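Local coordinates for hypothetical conserved protein TTC0263 (Thermus thermophilus, PDB 2PL2) that is of unknown function but belongs to the tetratricopeptide repeat family, whose stacked helices commonly serve as scaffolds for protein-protein contacts, at residues Q14-G19 and L42-R47; P57-G62 and E81-L86; R71-Y76 and P115-L120; G98-A103 and Y128-E133; D135-S140 and A158-S163. All blocks are in the same frame, centred on the assembly; numbering follows the deposited sequence.

Interaction 1: Q14-G19 and L42-R47; sequences QLYALG and LYWLAR
Tyr16 reaches from helix 6-17 to Trp44 and Arg47 of helix 39-51 and provides everything the first segment gives to the contact. With a chi1 of 176° its CG lies opposite the backbone N, which sends the ring out across an 8.5 Å gap between Tyr16 CA and Trp44 CA. The tight part begins with the rings. Trp44 turns the edge of its six-membered ring to one face of Tyr16 in a T-shaped stack, the two centroids lying 5.1 Å apart and the planes inclined at 61°. Its CZ3 comes within 3.4 Å of Tyr16 CD2. Behind it the Tyr43 ring covers a face of the indole, with Tyr43 CE2 over the centre of the Trp44 ring.

The phenol end is equally close but not directional: Tyr16 OH lies over a face of the Arg47 guanidinium, 3.3 Å from Arg47 NH2, at an angle too poor for a hydrogen bond, and bonds instead to Lys51 NZ. The loose side is the part of helix 6-17 turned from the contact, where Gln14, Ala17 and Leu18 are exposed and the helix ends in a Schellman motif at Gly19.

Helix 21-32 also meets both partners: Leu15 packs on its Leu27, Leu45 on its Leu25, and Phe28 meets the Trp44 ring. Beyond helix 39-51, Tyr43 and Ala46 lean on Val78 of helix 73-88, within the tetratricopeptide repeat stack.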
# COMPACT_ATOMS: atom_id res chain seq x y z
N GLN A 14 -7.85 -14.35 -9.50
CA GLN A 14 -7.03 -13.97 -10.65
C GLN A 14 -6.71 -12.47 -10.56
O GLN A 14 -5.55 -12.08 -10.59
CB GLN A 14 -7.77 -14.34 -11.94
CG GLN A 14 -8.14 -15.83 -11.96
CD GLN A 14 -8.92 -16.28 -13.17
OE1 GLN A 14 -9.72 -15.54 -13.75
NE2 GLN A 14 -8.73 -17.54 -13.55
N LEU A 15 -7.75 -11.65 -10.40
CA LEU A 15 -7.56 -10.21 -10.29
C LEU A 15 -6.67 -9.86 -9.12
O LEU A 15 -5.93 -8.88 -9.17
CB LEU A 15 -8.91 -9.49 -10.13
CG LEU A 15 -9.72 -9.32 -11.42
CD1 LEU A 15 -11.12 -8.90 -11.09
CD2 LEU A 15 -9.06 -8.27 -12.30
N TYR A 16 -6.76 -10.65 -8.04
CA TYR A 16 -5.93 -10.36 -6.88
C TYR A 16 -4.49 -10.54 -7.30
O TYR A 16 -3.65 -9.69 -7.01
CB TYR A 16 -6.27 -11.29 -5.70
CG TYR A 16 -5.36 -11.08 -4.50
CD1 TYR A 16 -5.63 -10.10 -3.54
CD2 TYR A 16 -4.19 -11.82 -4.36
CE1 TYR A 16 -4.74 -9.87 -2.48
CE2 TYR A 16 -3.31 -11.59 -3.31
CZ TYR A 16 -3.58 -10.61 -2.38
OH TYR A 16 -2.67 -10.38 -1.37
N ALA A 17 -4.19 -11.64 -7.98
CA ALA A 17 -2.83 -11.94 -8.44
C ALA A 17 -2.37 -10.89 -9.44
O ALA A 17 -1.17 -10.68 -9.63
CB ALA A 17 -2.77 -13.33 -9.09
N LEU A 18 -3.32 -10.23 -10.10
CA LEU A 18 -2.99 -9.18 -11.05
C LEU A 18 -2.80 -7.83 -10.35
O LEU A 18 -2.46 -6.83 -10.99
CB LEU A 18 -4.07 -9.08 -12.14
CG LEU A 18 -4.23 -10.35 -12.98
CD1 LEU A 18 -5.14 -10.10 -14.14
CD2 LEU A 18 -2.86 -10.80 -13.48
N GLY A 19 -3.02 -7.79 -9.04
CA GLY A 19 -2.84 -6.56 -8.30
C GLY A 19 -4.01 -5.58 -8.30
O GLY A 19 -3.89 -4.46 -7.79
N LEU A 42 -13.70 -15.58 2.63
CA LEU A 42 -13.39 -14.68 3.75
C LEU A 42 -11.89 -14.45 3.85
O LEU A 42 -11.43 -13.38 4.22
CB LEU A 42 -13.85 -15.28 5.09
CG LEU A 42 -15.30 -15.24 5.55
CD1 LEU A 42 -15.43 -16.04 6.86
CD2 LEU A 42 -15.75 -13.80 5.76
N TYR A 43 -11.14 -15.51 3.56
CA TYR A 43 -9.69 -15.44 3.59
C TYR A 43 -9.23 -14.44 2.52
O TYR A 43 -8.50 -13.49 2.82
CB TYR A 43 -9.08 -16.82 3.30
CG TYR A 43 -7.64 -16.76 2.81
CD1 TYR A 43 -6.60 -16.44 3.68
CD2 TYR A 43 -7.33 -17.01 1.48
CE1 TYR A 43 -5.28 -16.38 3.24
CE2 TYR A 43 -6.03 -16.94 1.02
CZ TYR A 43 -5.00 -16.63 1.90
OH TYR A 43 -3.70 -16.58 1.43
N TRP A 44 -9.65 -14.67 1.28
CA TRP A 44 -9.27 -13.80 0.18
C TRP A 44 -9.78 -12.38 0.40
O TRP A 44 -9.07 -11.41 0.14
CB TRP A 44 -9.77 -14.35 -1.14
CG TRP A 44 -8.90 -15.45 -1.65
CD1 TRP A 44 -9.23 -16.77 -1.76
CD2 TRP A 44 -7.54 -15.34 -2.07
NE1 TRP A 44 -8.15 -17.49 -2.23
CE2 TRP A 44 -7.10 -16.63 -2.43
CE3 TRP A 44 -6.65 -14.27 -2.18
CZ2 TRP A 44 -5.80 -16.88 -2.89
CZ3 TRP A 44 -5.35 -14.52 -2.64
CH2 TRP A 44 -4.95 -15.81 -2.98
N LEU A 45 -11.01 -12.28 0.88
CA LEU A 45 -11.61 -10.99 1.17
C LEU A 45 -10.71 -10.24 2.14
O LEU A 45 -10.36 -9.09 1.92
CB LEU A 45 -13.00 -11.16 1.80
CG LEU A 45 -13.61 -9.87 2.34
CD1 LEU A 45 -14.02 -8.98 1.18
CD2 LEU A 45 -14.81 -10.20 3.22
N ALA A 46 -10.36 -10.91 3.23
CA ALA A 46 -9.50 -10.32 4.25
C ALA A 46 -8.16 -9.90 3.65
O ALA A 46 -7.65 -8.82 3.95
CB ALA A 46 -9.29 -11.31 5.39
N ARG A 47 -7.57 -10.77 2.83
CA ARG A 47 -6.28 -10.47 2.21
C ARG A 47 -6.39 -9.20 1.39
O ARG A 47 -5.52 -8.33 1.44
CB ARG A 47 -5.82 -11.62 1.32
CG ARG A 47 -5.12 -12.75 2.05
CD ARG A 47 -4.44 -13.69 1.07
NE ARG A 47 -3.14 -13.19 0.61
CZ ARG A 47 -2.42 -13.77 -0.35
NH1 ARG A 47 -2.87 -14.86 -0.95
NH2 ARG A 47 -1.25 -13.25 -0.72

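Interaction 2: P57-G62 and E81-L86; sequences PALENG and EAYVAL
Leu59 is the bump and Ala82, Tyr83 and Leu86 outline the hollow it fills, in a contact between two sequence-adjacent antiparallel helices of the tetratricopeptide repeat array. The short axes of 57-62 and 81-86 run at 150° and approach to 9.4 Å. The floor of the hollow is low because Ala82 offers only a methyl, and the backbones come close: Leu59 CA and Ala82 CA are 5.5 Å apart, and Ala82 CB stands 4.0 Å from Leu59 CA itself.

Leu59 holds its CG anti to the backbone N (chi1 174°), and the two methyls of the fork then part company. CD1 goes to the ring, lying over one face of Tyr83 in a CH-pi contact, 4.0 Å from the centroid and displaced toward the rim at CE1 and CZ. The leucine and the tyrosine side chains cross at about a right angle. Gln102 of helix 93-113 lies on the other face, and Ala103 touches the base of the side chain, so the ring forms a wall between that helix and helix 55-68. Every contact made here is apolar, and Ala82, Tyr83 and Leu86 are all buried. The other methyl closes the far side more loosely, Leu59 CD2 standing 4.2 Å from Leu86 CD1.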
# COMPACT_ATOMS: atom_id res chain seq x y z
N PRO A 57 -11.50 -4.55 9.57
CA PRO A 57 -12.36 -5.54 8.91
C PRO A 57 -11.64 -6.87 8.61
O PRO A 57 -12.27 -7.94 8.60
CB PRO A 57 -12.79 -4.81 7.64
CG PRO A 57 -12.88 -3.39 8.09
CD PRO A 57 -11.62 -3.23 8.91
N ALA A 58 -10.34 -6.79 8.36
CA ALA A 58 -9.53 -7.96 8.04
C ALA A 58 -9.14 -8.68 9.32
O ALA A 58 -8.97 -9.90 9.32
CB ALA A 58 -8.29 -7.56 7.27
N LEU A 59 -8.98 -7.92 10.39
CA LEU A 59 -8.63 -8.49 11.68
C LEU A 59 -9.85 -9.28 12.17
O LEU A 59 -9.71 -10.34 12.78
CB LEU A 59 -8.30 -7.38 12.68
CG LEU A 59 -8.04 -7.78 14.14
CD1 LEU A 59 -6.65 -8.42 14.27
CD2 LEU A 59 -8.13 -6.55 15.04
N GLU A 60 -11.03 -8.75 11.89
CA GLU A 60 -12.28 -9.38 12.30
C GLU A 60 -12.59 -10.64 11.50
O GLU A 60 -13.18 -11.58 12.03
CB GLU A 60 -13.43 -8.37 12.17
CG GLU A 60 -14.68 -8.76 12.93
CD GLU A 60 -14.39 -9.21 14.36
OE1 GLU A 60 -13.78 -8.43 15.14
OE2 GLU A 60 -14.76 -10.36 14.71
N ASN A 61 -12.18 -10.65 10.23
CA ASN A 61 -12.40 -11.81 9.36
C ASN A 61 -11.40 -12.92 9.69
O ASN A 61 -11.70 -14.10 9.56
CB ASN A 61 -12.28 -11.42 7.89
CG ASN A 61 -13.58 -10.88 7.32
OD1 ASN A 61 -13.58 -10.15 6.32
ND2 ASN A 61 -14.69 -11.24 7.94
N GLY A 62 -10.20 -12.52 10.11
CA GLY A 62 -9.20 -13.49 10.48
C GLY A 62 -9.66 -14.18 11.76
O GLY A 62 -9.53 -15.40 11.90
N GLU A 81 -0.94 -11.00 9.54
CA GLU A 81 -0.57 -9.79 8.81
C GLU A 81 -1.32 -8.58 9.35
O GLU A 81 -0.80 -7.47 9.36
CB GLU A 81 -0.87 -9.97 7.32
CG GLU A 81 0.15 -10.83 6.59
CD GLU A 81 -0.49 -11.77 5.59
OE1 GLU A 81 -1.42 -11.31 4.88
OE2 GLU A 81 -0.06 -12.95 5.50
N ALA A 82 -2.54 -8.81 9.81
CA ALA A 82 -3.36 -7.75 10.36
C ALA A 82 -2.69 -7.13 11.59
O ALA A 82 -2.72 -5.90 11.75
CB ALA A 82 -4.73 -8.29 10.72
N TYR A 83 -2.09 -7.96 12.44
CA TYR A 83 -1.41 -7.43 13.62
C TYR A 83 -0.18 -6.61 13.26
O TYR A 83 0.16 -5.64 13.95
CB TYR A 83 -1.01 -8.56 14.58
CG TYR A 83 -2.17 -9.11 15.37
CD1 TYR A 83 -2.94 -8.28 16.19
CD2 TYR A 83 -2.53 -10.46 15.27
CE1 TYR A 83 -4.05 -8.78 16.86
CE2 TYR A 83 -3.63 -10.96 15.94
CZ TYR A 83 -4.38 -10.12 16.74
OH TYR A 83 -5.49 -10.61 17.39
N VAL A 84 0.51 -7.01 12.19
CA VAL A 84 1.69 -6.29 11.74
C VAL A 84 1.29 -4.90 11.22
O VAL A 84 1.96 -3.91 11.50
CB VAL A 84 2.43 -7.05 10.60
CG1 VAL A 84 3.52 -6.17 10.01
CG2 VAL A 84 3.04 -8.35 11.15
N ALA A 85 0.20 -4.83 10.48
CA ALA A 85 -0.26 -3.55 9.96
C ALA A 85 -0.50 -2.64 11.14
O ALA A 85 -0.07 -1.48 11.15
CB ALA A 85 -1.54 -3.74 9.15
N LEU A 86 -1.20 -3.17 12.15
CA LEU A 86 -1.51 -2.44 13.37
C LEU A 86 -0.22 -2.02 14.10
O LEU A 86 -0.22 -1.03 14.84
CB LEU A 86 -2.34 -3.31 14.30
CG LEU A 86 -3.78 -3.63 13.90
CD1 LEU A 86 -4.31 -4.80 14.74
CD2 LEU A 86 -4.64 -2.39 14.10

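Interaction 3: R71-Y76 and P115-L120; sequences RYLGGY and PRYAPL
Leu73 has the most surface buried in this contact, its two methyls divided between Tyr117 and Leu120. CD1 lies over one face of the Tyr117 ring, 3.7 Å from the centroid and 22° off the ring normal, a CH-pi contact in which the methyl is shifted toward one side of the ring: Tyr117 CG and Tyr117 CD2 are both 3.5 Å from Leu73 CD1. The two side chains slide past each other in opposite directions, so the phenol end runs on beyond the leucine.

Tyr117 occupies the N-cap position of helix 118-130 and carries its CG anti to the backbone N (chi1 -167°). That setting lays the ring back along the first turn, where Pro119 CD sits 3.3 Å above the plane on the face opposite Leu73. The ring is therefore clamped between a methyl of another helix and a proline of its own, with Leu120 CG at its edge in the ring plane.

Both segments begin helices of the tetratricopeptide repeat stack, and the whole of helix 93-113 intervenes in sequence; the contact thus joins two helices that are next but one along the chain. Helix 93-113 packs against both sides, its Ala110 touching Tyr76 as well as Leu120.

Leu120, the second largest contributor, crosses Leu73 at about a right angle. Its CD1 lies 4.1 Å from Leu73 CD2, a more distant approach than the one over the ring.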
# COMPACT_ATOMS: atom_id res chain seq x y z
N ARG A 71 -8.38 -25.18 11.66
CA ARG A 71 -7.51 -26.07 10.90
C ARG A 71 -7.06 -25.44 9.59
O ARG A 71 -6.16 -25.95 8.92
CB ARG A 71 -8.23 -27.39 10.61
CG ARG A 71 -8.23 -28.34 11.80
CD ARG A 71 -9.09 -29.56 11.55
NE ARG A 71 -8.77 -30.63 12.48
CZ ARG A 71 -7.69 -31.40 12.37
NH1 ARG A 71 -6.84 -31.22 11.36
NH2 ARG A 71 -7.44 -32.35 13.27
N TYR A 72 -7.69 -24.32 9.23
CA TYR A 72 -7.37 -23.59 8.01
C TYR A 72 -6.26 -22.57 8.31
O TYR A 72 -6.41 -21.72 9.21
CB TYR A 72 -8.62 -22.88 7.51
CG TYR A 72 -8.46 -22.17 6.18
CD1 TYR A 72 -8.04 -22.85 5.05
CD2 TYR A 72 -8.83 -20.82 6.04
CE1 TYR A 72 -8.00 -22.23 3.80
CE2 TYR A 72 -8.80 -20.19 4.81
CZ TYR A 72 -8.39 -20.90 3.69
OH TYR A 72 -8.40 -20.30 2.46
N LEU A 73 -5.16 -22.65 7.56
CA LEU A 73 -4.03 -21.75 7.75
C LEU A 73 -4.37 -20.30 7.44
O LEU A 73 -3.80 -19.39 8.02
CB LEU A 73 -2.85 -22.19 6.88
CG LEU A 73 -2.11 -23.45 7.33
CD1 LEU A 73 -1.01 -23.75 6.33
CD2 LEU A 73 -1.53 -23.23 8.73
N GLY A 74 -5.29 -20.11 6.50
CA GLY A 74 -5.70 -18.77 6.11
C GLY A 74 -5.96 -17.83 7.27
O GLY A 74 -5.44 -16.71 7.30
N GLY A 75 -6.77 -18.28 8.23
CA GLY A 75 -7.10 -17.47 9.39
C GLY A 75 -5.90 -16.90 10.12
O GLY A 75 -5.85 -15.70 10.42
N TYR A 76 -4.92 -17.75 10.41
CA TYR A 76 -3.73 -17.32 11.11
C TYR A 76 -2.92 -16.35 10.23
O TYR A 76 -2.42 -15.34 10.72
CB TYR A 76 -2.87 -18.53 11.48
CG TYR A 76 -3.61 -19.63 12.22
CD1 TYR A 76 -3.72 -19.61 13.61
CD2 TYR A 76 -4.23 -20.66 11.53
CE1 TYR A 76 -4.41 -20.61 14.29
CE2 TYR A 76 -4.93 -21.66 12.19
CZ TYR A 76 -5.02 -21.63 13.57
OH TYR A 76 -5.74 -22.63 14.22
N PRO A 115 3.82 -27.49 10.00
CA PRO A 115 5.18 -26.98 10.18
C PRO A 115 5.94 -26.78 8.88
O PRO A 115 6.96 -26.08 8.84
CB PRO A 115 5.85 -28.05 11.04
CG PRO A 115 4.69 -28.88 11.58
CD PRO A 115 3.74 -28.89 10.44
N ARG A 116 5.44 -27.38 7.81
CA ARG A 116 6.09 -27.29 6.51
C ARG A 116 5.53 -26.23 5.57
O ARG A 116 5.72 -26.32 4.36
CB ARG A 116 6.04 -28.66 5.81
CG ARG A 116 6.76 -29.78 6.54
CD ARG A 116 6.55 -31.09 5.79
NE ARG A 116 6.92 -30.96 4.38
CZ ARG A 116 6.34 -31.64 3.39
NH1 ARG A 116 5.36 -32.49 3.64
NH2 ARG A 116 6.75 -31.46 2.13
N TYR A 117 4.83 -25.24 6.11
CA TYR A 117 4.26 -24.18 5.27
C TYR A 117 5.19 -22.96 5.17
O TYR A 117 5.36 -22.21 6.12
CB TYR A 117 2.89 -23.77 5.82
CG TYR A 117 2.09 -22.92 4.86
CD1 TYR A 117 1.81 -23.37 3.57
CD2 TYR A 117 1.63 -21.65 5.23
CE1 TYR A 117 1.10 -22.59 2.67
CE2 TYR A 117 0.92 -20.86 4.33
CZ TYR A 117 0.66 -21.34 3.05
OH TYR A 117 -0.04 -20.56 2.15
N ALA A 118 5.78 -22.79 3.99
CA ALA A 118 6.72 -21.69 3.73
C ALA A 118 6.26 -20.30 4.17
O ALA A 118 7.00 -19.59 4.87
CB ALA A 118 7.09 -21.66 2.25
N PRO A 119 5.05 -19.88 3.76
CA PRO A 119 4.54 -18.56 4.14
C PRO A 119 4.63 -18.26 5.63
O PRO A 119 4.99 -17.14 6.01
CB PRO A 119 3.11 -18.60 3.63
CG PRO A 119 3.25 -19.43 2.37
CD PRO A 119 4.12 -20.56 2.84
N LEU A 120 4.33 -19.25 6.46
CA LEU A 120 4.38 -19.05 7.91
C LEU A 120 5.76 -18.64 8.36
O LEU A 120 5.93 -17.63 9.04
CB LEU A 120 3.97 -20.32 8.67
CG LEU A 120 2.53 -20.81 8.56
CD1 LEU A 120 2.34 -22.00 9.50
CD2 LEU A 120 1.58 -19.70 8.94

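Interaction 4: G98-A103 and Y128-E133; sequences GYLEQA and YALLGE
Leu100 and Leu131 mark the closest backbone approach, their CA atoms 7.1 Å apart, where the middle of 98-103 runs past the last turn of helix 118-130. That turn finishes in a Schellman motif, with Gly132 taking a positive phi just after Leu131.

Leu100 is the buried partner and pushes its fork between two consecutive leucines. Its CD2 does most of the touching, 3.7 Å from Leu130 CB and 3.8 Å from Leu131 CD2. Its CD1 points instead to the end of Leu130, with Leu100 CD1 and Leu130 CD1 4.1 Å apart. Leu100 and Leu130 cross at about a right angle, whereas Leu131 slides by in the opposite direction and brings its CD2 to 3.8 Å from Leu100 CB. A chi1 of -114° in Leu100, well away from a staggered value, accompanies this fit.

Tyr87 of helix 73-88 touches both Leu100 and Leu130, so three helices of the tetratricopeptide repeat array converge here. Glu133, the N-cap of the next helix, pairs with Lys136 in a salt bridge.

The side chains that meet are all aliphatic, and Leu100 CD2 also lies 3.7 Å from Leu130 O. With no hydrogen bond between the segments, the fit probably rests on shape and hydrophobic burial.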
# COMPACT_ATOMS: atom_id res chain seq x y z
N GLY A 98 3.15 -5.28 21.48
CA GLY A 98 2.08 -6.20 21.82
C GLY A 98 1.51 -6.86 20.58
O GLY A 98 1.43 -8.09 20.50
N TYR A 99 1.10 -6.04 19.62
CA TYR A 99 0.54 -6.52 18.36
C TYR A 99 1.48 -7.53 17.66
O TYR A 99 1.04 -8.55 17.14
CB TYR A 99 0.29 -5.35 17.41
CG TYR A 99 -0.78 -4.36 17.86
CD1 TYR A 99 -2.11 -4.73 17.98
CD2 TYR A 99 -0.44 -3.02 18.10
CE1 TYR A 99 -3.09 -3.80 18.34
CE2 TYR A 99 -1.41 -2.09 18.45
CZ TYR A 99 -2.73 -2.48 18.57
OH TYR A 99 -3.68 -1.56 18.96
N LEU A 100 2.77 -7.23 17.67
CA LEU A 100 3.78 -8.08 17.05
C LEU A 100 3.86 -9.38 17.81
O LEU A 100 4.03 -10.46 17.24
CB LEU A 100 5.14 -7.37 17.09
CG LEU A 100 5.84 -6.91 15.80
CD1 LEU A 100 4.85 -6.44 14.76
CD2 LEU A 100 6.84 -5.80 16.17
N GLU A 101 3.73 -9.26 19.13
CA GLU A 101 3.77 -10.41 20.03
C GLU A 101 2.59 -11.32 19.69
O GLU A 101 2.73 -12.55 19.69
CB GLU A 101 3.65 -9.94 21.47
CG GLU A 101 4.37 -10.81 22.48
CD GLU A 101 5.86 -10.56 22.50
OE1 GLU A 101 6.26 -9.37 22.51
OE2 GLU A 101 6.62 -11.56 22.53
N GLN A 102 1.44 -10.72 19.39
CA GLN A 102 0.24 -11.47 19.03
C GLN A 102 0.43 -12.17 17.69
O GLN A 102 -0.05 -13.29 17.49
CB GLN A 102 -0.99 -10.55 18.93
CG GLN A 102 -1.37 -9.87 20.23
CD GLN A 102 -2.75 -9.22 20.17
OE1 GLN A 102 -3.77 -9.92 20.14
NE2 GLN A 102 -2.79 -7.90 20.13
N ALA A 103 1.13 -11.49 16.78
CA ALA A 103 1.41 -12.03 15.46
C ALA A 103 2.31 -13.25 15.58
O ALA A 103 2.13 -14.24 14.87
CB ALA A 103 2.06 -10.97 14.56
N TYR A 128 9.87 -11.32 13.45
CA TYR A 128 11.03 -11.24 14.33
C TYR A 128 11.87 -10.01 13.99
O TYR A 128 12.45 -9.38 14.88
CB TYR A 128 11.90 -12.48 14.20
CG TYR A 128 11.41 -13.66 14.99
CD1 TYR A 128 11.15 -13.56 16.36
CD2 TYR A 128 11.24 -14.89 14.38
CE1 TYR A 128 10.73 -14.65 17.10
CE2 TYR A 128 10.82 -16.00 15.11
CZ TYR A 128 10.56 -15.87 16.47
OH TYR A 128 10.15 -16.97 17.17
N ALA A 129 11.95 -9.68 12.71
CA ALA A 129 12.71 -8.51 12.27
C ALA A 129 12.09 -7.23 12.84
O ALA A 129 12.78 -6.40 13.42
CB ALA A 129 12.75 -8.45 10.75
N LEU A 130 10.78 -7.08 12.67
CA LEU A 130 10.08 -5.91 13.19
C LEU A 130 10.31 -5.81 14.69
O LEU A 130 10.26 -4.73 15.27
CB LEU A 130 8.58 -6.00 12.89
CG LEU A 130 8.26 -6.01 11.40
CD1 LEU A 130 6.79 -6.30 11.17
CD2 LEU A 130 8.65 -4.67 10.79
N LEU A 131 10.56 -6.97 15.32
CA LEU A 131 10.82 -7.02 16.75
C LEU A 131 12.30 -6.75 17.00
O LEU A 131 12.78 -6.82 18.13
CB LEU A 131 10.47 -8.41 17.31
CG LEU A 131 9.01 -8.77 17.58
CD1 LEU A 131 8.89 -10.27 17.79
CD2 LEU A 131 8.49 -8.02 18.80
N GLY A 132 13.04 -6.43 15.95
CA GLY A 132 14.45 -6.18 16.11
C GLY A 132 15.17 -7.44 16.53
O GLY A 132 16.21 -7.38 17.19
N GLU A 133 14.61 -8.59 16.17
CA GLU A 133 15.23 -9.86 16.50
C GLU A 133 15.86 -10.46 15.25
O GLU A 133 15.45 -11.52 14.76
CB GLU A 133 14.21 -10.83 17.09
CG GLU A 133 13.81 -10.50 18.52
CD GLU A 133 12.86 -11.53 19.09
OE1 GLU A 133 11.72 -11.65 18.57
OE2 GLU A 133 13.25 -12.23 20.05

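Interaction 5: D135-S140 and A158-S163; sequences DKAEAS and AELYLS
Ala137 and Glu138 are the residues of 135-140 that meet Leu160 and Tyr161 across the contact. Ala137 directs its CB toward the other helix, where the methyl meets the Leu160 fork, 3.5 Å from CD2 and 3.9 Å from CD1 of that leucine. Leu160 CD2 presses further, to 3.2 Å from Glu138 N, so the packing against the backbone is tight.

The two segments belong to consecutive antiparallel helices, 134-147 and 151-164, of the tetratricopeptide repeat stack; their short axes run at 161° and lie 10.4 Å apart. Helix 118-130 flanks the first, with Tyr128 on Ala137, and helix 167-180 meets the second, with Ala170 against Tyr161.

Glu138 follows, CG anti to its N (chi1 175°) and the chain extended beyond, which carries the carboxylate along the flank to Tyr161. Tyr161 OH donates a weak hydrogen bond of 3.4 Å to Glu138 OE1, which lies at the ring edge near its plane, the carboxylate plane standing at 88° to the ring. The same oxygen forms salt bridges with Lys142 and Arg166, so it is probably held as a charged acceptor.

Ser140 turns back to its own helix, its OG donating to Lys136 O over 2.7 Å. That carbonyl oxygen also accepts the backbone N of Ser140, the two donors coming from opposite faces of the carbonyl plane. Tyr128 touches the serine side chain as well.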
# COMPACT_ATOMS: atom_id res chain seq x y z
N ASP A 135 18.49 -12.04 14.64
CA ASP A 135 18.89 -13.43 14.83
C ASP A 135 17.81 -14.45 14.49
O ASP A 135 18.02 -15.32 13.63
CB ASP A 135 19.33 -13.62 16.28
CG ASP A 135 18.48 -12.82 17.26
OD1 ASP A 135 18.61 -11.57 17.26
OD2 ASP A 135 17.69 -13.42 18.02
N LYS A 136 16.66 -14.35 15.15
CA LYS A 136 15.56 -15.28 14.93
C LYS A 136 14.95 -15.14 13.54
O LYS A 136 14.46 -16.12 12.96
CB LYS A 136 14.45 -15.08 15.98
CG LYS A 136 14.83 -15.42 17.42
CD LYS A 136 13.55 -15.63 18.24
CE LYS A 136 13.82 -15.83 19.73
NZ LYS A 136 14.27 -14.58 20.39
N ALA A 137 14.99 -13.92 13.01
CA ALA A 137 14.45 -13.62 11.69
C ALA A 137 15.15 -14.41 10.58
O ALA A 137 14.51 -14.98 9.70
CB ALA A 137 14.55 -12.13 11.41
N GLU A 138 16.48 -14.45 10.65
CA GLU A 138 17.29 -15.15 9.65
C GLU A 138 17.00 -16.65 9.62
O GLU A 138 16.78 -17.25 8.56
CB GLU A 138 18.78 -14.90 9.91
CG GLU A 138 19.73 -15.67 9.00
CD GLU A 138 21.19 -15.27 9.19
OE1 GLU A 138 22.04 -15.77 8.42
OE2 GLU A 138 21.50 -14.47 10.10
N ALA A 139 16.98 -17.25 10.80
CA ALA A 139 16.70 -18.67 10.95
C ALA A 139 15.32 -19.02 10.37
O ALA A 139 15.17 -20.03 9.68
CB ALA A 139 16.76 -19.05 12.42
N SER A 140 14.32 -18.19 10.65
CA SER A 140 12.97 -18.42 10.15
C SER A 140 12.94 -18.27 8.65
O SER A 140 12.33 -19.08 7.94
CB SER A 140 11.99 -17.43 10.77
OG SER A 140 12.21 -17.30 12.16
N ALA A 158 17.14 -10.71 1.71
CA ALA A 158 17.93 -9.55 1.28
C ALA A 158 17.63 -8.41 2.21
O ALA A 158 18.54 -7.82 2.80
CB ALA A 158 17.55 -9.16 -0.16
N GLU A 159 16.34 -8.12 2.34
CA GLU A 159 15.84 -7.07 3.23
C GLU A 159 16.36 -7.20 4.64
O GLU A 159 16.78 -6.22 5.23
CB GLU A 159 14.31 -7.06 3.24
CG GLU A 159 13.72 -6.21 2.14
CD GLU A 159 14.11 -4.76 2.28
OE1 GLU A 159 13.72 -4.14 3.29
OE2 GLU A 159 14.80 -4.23 1.38
N LEU A 160 16.32 -8.41 5.19
CA LEU A 160 16.84 -8.62 6.55
C LEU A 160 18.36 -8.37 6.61
O LEU A 160 18.89 -8.06 7.66
CB LEU A 160 16.53 -10.04 7.04
CG LEU A 160 17.13 -10.40 8.41
CD1 LEU A 160 16.63 -9.43 9.49
CD2 LEU A 160 16.79 -11.84 8.75
N TYR A 161 19.05 -8.51 5.48
CA TYR A 161 20.49 -8.28 5.46
C TYR A 161 20.82 -6.80 5.43
O TYR A 161 21.85 -6.37 5.95
CB TYR A 161 21.13 -8.99 4.27
CG TYR A 161 21.25 -10.47 4.50
CD1 TYR A 161 21.51 -10.97 5.77
CD2 TYR A 161 21.09 -11.38 3.46
CE1 TYR A 161 21.62 -12.32 6.00
CE2 TYR A 161 21.19 -12.75 3.68
CZ TYR A 161 21.46 -13.21 4.97
OH TYR A 161 21.54 -14.54 5.24
N LEU A 162 19.94 -6.01 4.82
CA LEU A 162 20.15 -4.57 4.78
C LEU A 162 19.92 -4.03 6.19
O LEU A 162 20.62 -3.12 6.64
CB LEU A 162 19.20 -3.90 3.78
CG LEU A 162 19.66 -4.07 2.33
CD1 LEU A 162 18.70 -3.38 1.38
CD2 LEU A 162 21.05 -3.48 2.18
N SER A 163 18.97 -4.62 6.90
CA SER A 163 18.64 -4.23 8.27
C SER A 163 19.79 -4.59 9.21
O SER A 163 20.11 -3.83 10.13
CB SER A 163 17.37 -4.93 8.74
OG SER A 163 17.64 -6.28 9.08

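Overall arrangement
Interactions 2, 4 and 5 join helices that follow each other in the chain, whereas interactions 1 and 3 join helices next but one. Interactions 2 and 5 are the buried ones; 1, 3 and 4 are partly buried. Helix 73-88 serves both 2 and 3, and helix 118-130 both 3 and 4, which makes the middle of the array continuous. Methyl-on-ring contacts mark 2 and 3, aliphatic packing marks 4, a ring pair with an arginine beside it marks 1, and a weak hydrogen bond between segments occurs only in 5. Interactions 1 and 5, centres about 27 Å apart, both border the second subunit: Leu15 packs on its Ser193, and Glu159 pairs with its Arg20.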